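Scytovirin (Scytonema varium, PDB 2QSK) is a sugar-binding antiviral lectin that inhibits HIV-1 infection and the cell fusion driven by the viral envelope. Local coordinates at residues T41-K44 and P45-G48; Y6-E10 and A11-G15. All blocks are in the same frame, centred on the assembly; numbering follows the deposited sequence. Where two conformers were deposited one is given.

Contact 1 of 2, residues T41-K44 and P45-G48; sequences TSRK and PDPG
Arg43 and Asp46, three residues apart, close a bend of the chain with a salt bridge. Arg43 NH1 donates to Asp46 OD1 at 3.0 Å, and the N-H points nearly straight at the oxygen (161°). The oxygen lies at the guanidinium edge, close to its plane. The nitrogen instead meets Asp46 from above the carboxylate plane, 49° out of it, so the two flat groups are not coplanar. A single N-H joins them, not a two-pronged pair. The same NH1 has a second acidic partner in Asp27, and Arg43 NE is hydrogen-bonded to the backbone O of Pro4.

The arginine methylenes also pack against oxygens of 45-48. Arg43 CG lies 3.4 Å from Pro45 O, and Arg43 CD is 3.4 Å from Asp46 OD1. The arginine chain bends at its third torsion (chi3 63°), which brings the NH1 edge of the guanidinium round to the acid. Ser42 OG comes to 3.5 Å from Asp46 OD2 without bonding to it; this hydroxyl is hydrogen-bonded to a glycerol, probably from the crystallisation liquor.

The chain turns back at the cis Lys44-Pro45 bond, within the connection between the two homologous halves of the lectin. A second cis bond precedes Pro47.

The buried arginine thus faces two carboxylates, one local and one from the first half. Its charge probably keeps both acids ionised.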
# COMPACT_ATOMS: atom_id res chain seq x y z
N THR A 41 2.01 9.89 10.40
CA THR A 41 0.99 9.96 9.36
C THR A 41 1.54 9.28 8.11
O THR A 41 2.63 9.60 7.64
CB THR A 41 0.61 11.42 9.05
OG1 THR A 41 0.06 12.00 10.23
CG2 THR A 41 -0.39 11.50 7.90
N SER A 42 0.80 8.33 7.56
CA SER A 42 1.30 7.60 6.40
C SER A 42 1.49 8.52 5.19
O SER A 42 2.53 8.47 4.53
CB SER A 42 0.36 6.46 6.04
OG SER A 42 -0.94 6.93 5.82
N ARG A 43 0.47 9.33 4.92
CA ARG A 43 0.44 10.19 3.73
C ARG A 43 -0.76 11.10 3.87
O ARG A 43 -1.69 10.78 4.60
CB ARG A 43 0.34 9.37 2.42
CG ARG A 43 -0.90 8.52 2.35
CD ARG A 43 -0.89 7.58 1.15
NE ARG A 43 0.20 6.61 1.21
CZ ARG A 43 0.21 5.52 1.97
NH1 ARG A 43 -0.85 5.20 2.72
NH2 ARG A 43 1.29 4.75 2.02
N LYS A 44 -0.76 12.19 3.11
CA LYS A 44 -1.88 13.13 3.06
C LYS A 44 -2.09 13.54 1.60
O LYS A 44 -1.17 14.07 0.99
CB LYS A 44 -1.58 14.39 3.90
CG LYS A 44 -0.73 14.16 5.14
CD LYS A 44 -0.54 15.46 5.94
CE LYS A 44 0.25 15.22 7.22
NZ LYS A 44 1.53 14.50 6.98
N PRO A 45 -3.29 13.27 1.03
CA PRO A 45 -4.44 12.54 1.57
C PRO A 45 -4.16 11.03 1.63
O PRO A 45 -3.27 10.52 0.92
CB PRO A 45 -5.54 12.83 0.56
CG PRO A 45 -4.83 12.98 -0.70
CD PRO A 45 -3.55 13.70 -0.35
N ASP A 46 -4.91 10.34 2.48
CA ASP A 46 -4.92 8.88 2.55
C ASP A 46 -6.37 8.41 2.45
O ASP A 46 -7.20 8.81 3.26
CB ASP A 46 -4.33 8.41 3.88
CG ASP A 46 -4.06 6.91 3.90
OD1 ASP A 46 -3.58 6.37 2.88
OD2 ASP A 46 -4.31 6.27 4.95
N PRO A 47 -6.71 7.58 1.45
CA PRO A 47 -5.83 7.10 0.41
C PRO A 47 -5.35 8.22 -0.51
O PRO A 47 -5.95 9.30 -0.60
CB PRO A 47 -6.70 6.09 -0.35
CG PRO A 47 -8.08 6.49 -0.06
CD PRO A 47 -8.07 7.05 1.31
N GLY A 48 -4.23 7.98 -1.18
CA GLY A 48 -3.70 8.97 -2.11
C GLY A 48 -4.50 8.96 -3.41
O GLY A 48 -5.29 8.05 -3.65

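Contact 2 of 2, residues Y6-E10 and A11-G15; sequences YCWNE and ANNPG
Trp8 and Asn13 meet through a side-chain hydrogen bond across a turn. Trp8 NE1 gives its hydrogen to Asn13 OD1 at 2.9 Å, with an N-H...O angle of 164°. The oxygen sits at the indole edge, and the N-H uses a lone pair in the carbonyl plane. The first torsion sets Trp8 CG anti to the backbone N (chi1 -176°), and the second (chi2 -95°) then turns the NE1 edge to Asn13. A water donates to both Asn13 OD1 and Asn9 O, 2.8 Å from each of these two atoms.

Backbone N-H groups shape the bend. Asn13 N bonds Glu10 O at 3.3 Å, closing a type I turn over Ala11 and Asn12. Just before it, Ala11 N bonds Asn9 OD1 at 3.0 Å, an Asx turn.

Cys7 forms a disulfide with Cys55 of the other half. Asn13 ND2 bonds the backbone O atoms of Arg19 and Gln25. Glu10 reaches Asn18, the N-H of Asp27 and, through a salt bridge, Arg30. The whole turn lies in a loop ahead of strand 31-32, which pairs antiparallel with 38-39; Arg30 comes just before that strand, and the chain has no helix.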
# COMPACT_ATOMS: atom_id res chain seq x y z
N TYR A 6 5.63 4.53 -0.01
CA TYR A 6 5.80 3.19 0.55
C TYR A 6 4.43 2.70 1.02
O TYR A 6 3.76 3.38 1.80
CB TYR A 6 6.77 3.22 1.72
CG TYR A 6 7.00 1.84 2.29
CD1 TYR A 6 7.70 0.87 1.57
CD2 TYR A 6 6.49 1.48 3.54
CE1 TYR A 6 7.89 -0.40 2.06
CE2 TYR A 6 6.71 0.22 4.05
CZ TYR A 6 7.39 -0.72 3.31
OH TYR A 6 7.61 -2.00 3.78
N CYS A 7 4.02 1.51 0.56
CA CYS A 7 2.70 0.97 0.91
C CYS A 7 2.84 -0.31 1.71
O CYS A 7 3.51 -1.25 1.27
CB CYS A 7 1.84 0.72 -0.32
SG CYS A 7 1.20 2.19 -1.12
N TRP A 8 2.19 -0.37 2.86
CA TRP A 8 2.23 -1.54 3.73
C TRP A 8 0.92 -1.62 4.50
O TRP A 8 0.44 -0.62 5.02
CB TRP A 8 3.42 -1.43 4.69
CG TRP A 8 3.58 -2.64 5.55
CD1 TRP A 8 3.09 -2.81 6.82
CD2 TRP A 8 4.24 -3.86 5.22
NE1 TRP A 8 3.40 -4.04 7.29
CE2 TRP A 8 4.10 -4.72 6.33
CE3 TRP A 8 4.91 -4.33 4.09
CZ2 TRP A 8 4.63 -6.01 6.35
CZ3 TRP A 8 5.44 -5.61 4.11
CH2 TRP A 8 5.29 -6.44 5.24
N ASN A 9 0.35 -2.82 4.56
CA ASN A 9 -0.86 -3.07 5.32
C ASN A 9 -0.52 -3.49 6.75
O ASN A 9 -0.12 -4.62 6.99
CB ASN A 9 -1.69 -4.16 4.64
CG ASN A 9 -3.00 -4.42 5.36
OD1 ASN A 9 -3.32 -3.80 6.38
ND2 ASN A 9 -3.79 -5.36 4.82
N GLU A 10 -0.65 -2.55 7.69
CA GLU A 10 -0.28 -2.80 9.07
C GLU A 10 -1.23 -3.78 9.80
O GLU A 10 -0.91 -4.22 10.90
CB GLU A 10 -0.25 -1.50 9.85
CG GLU A 10 0.81 -0.51 9.37
CD GLU A 10 0.82 0.81 10.13
OE1 GLU A 10 0.20 0.87 11.23
OE2 GLU A 10 1.43 1.79 9.63
N ALA A 11 -2.40 -4.07 9.22
CA ALA A 11 -3.39 -4.88 9.93
C ALA A 11 -2.86 -6.26 10.24
O ALA A 11 -3.28 -6.86 11.24
CB ALA A 11 -4.66 -4.99 9.12
N ASN A 12 -1.98 -6.77 9.38
CA ASN A 12 -1.52 -8.15 9.46
C ASN A 12 -0.16 -8.29 10.13
O ASN A 12 0.47 -9.35 10.04
CB ASN A 12 -1.53 -8.77 8.05
CG ASN A 12 -2.90 -8.75 7.43
OD1 ASN A 12 -3.88 -8.99 8.12
ND2 ASN A 12 -2.98 -8.44 6.14
N ASN A 13 0.31 -7.26 10.84
CA ASN A 13 1.65 -7.28 11.36
C ASN A 13 1.84 -8.32 12.46
O ASN A 13 0.90 -8.67 13.19
CB ASN A 13 2.03 -5.91 11.93
CG ASN A 13 2.34 -4.90 10.85
OD1 ASN A 13 2.28 -5.19 9.66
ND2 ASN A 13 2.67 -3.67 11.27
N PRO A 14 3.08 -8.80 12.61
CA PRO A 14 3.37 -9.70 13.72
C PRO A 14 3.07 -9.02 15.04
O PRO A 14 3.45 -7.85 15.25
CB PRO A 14 4.88 -9.97 13.58
CG PRO A 14 5.24 -9.57 12.23
CD PRO A 14 4.27 -8.54 11.79
N GLY A 15 2.40 -9.74 15.93
CA GLY A 15 2.03 -9.21 17.23
C GLY A 15 0.73 -8.46 17.28
O GLY A 15 0.27 -8.13 18.39
O HOH W 1 1.34 -6.95 7.72

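Both contacts are local bends of irregular chain, and each is partly buried. Contact 2 comes first along the chain and contact 1 follows strand 38-39; their centres are about 15 Å apart. Their chemistry differs. Contact 1 closes with one ion pair, while contact 2 uses neutral hydrogen bonds and a water. Asp27 connects them: its carboxylate pairs with Arg43 of contact 1 and accepts the backbone N-H of Trp8, and its own backbone N-H goes to the Glu10 carboxylate. The two stretches also touch, with Arg43 NH2 2.8 Å from Tyr6 O. Contact 2 belongs to the first half, and contact 1 leads out of it towards the second.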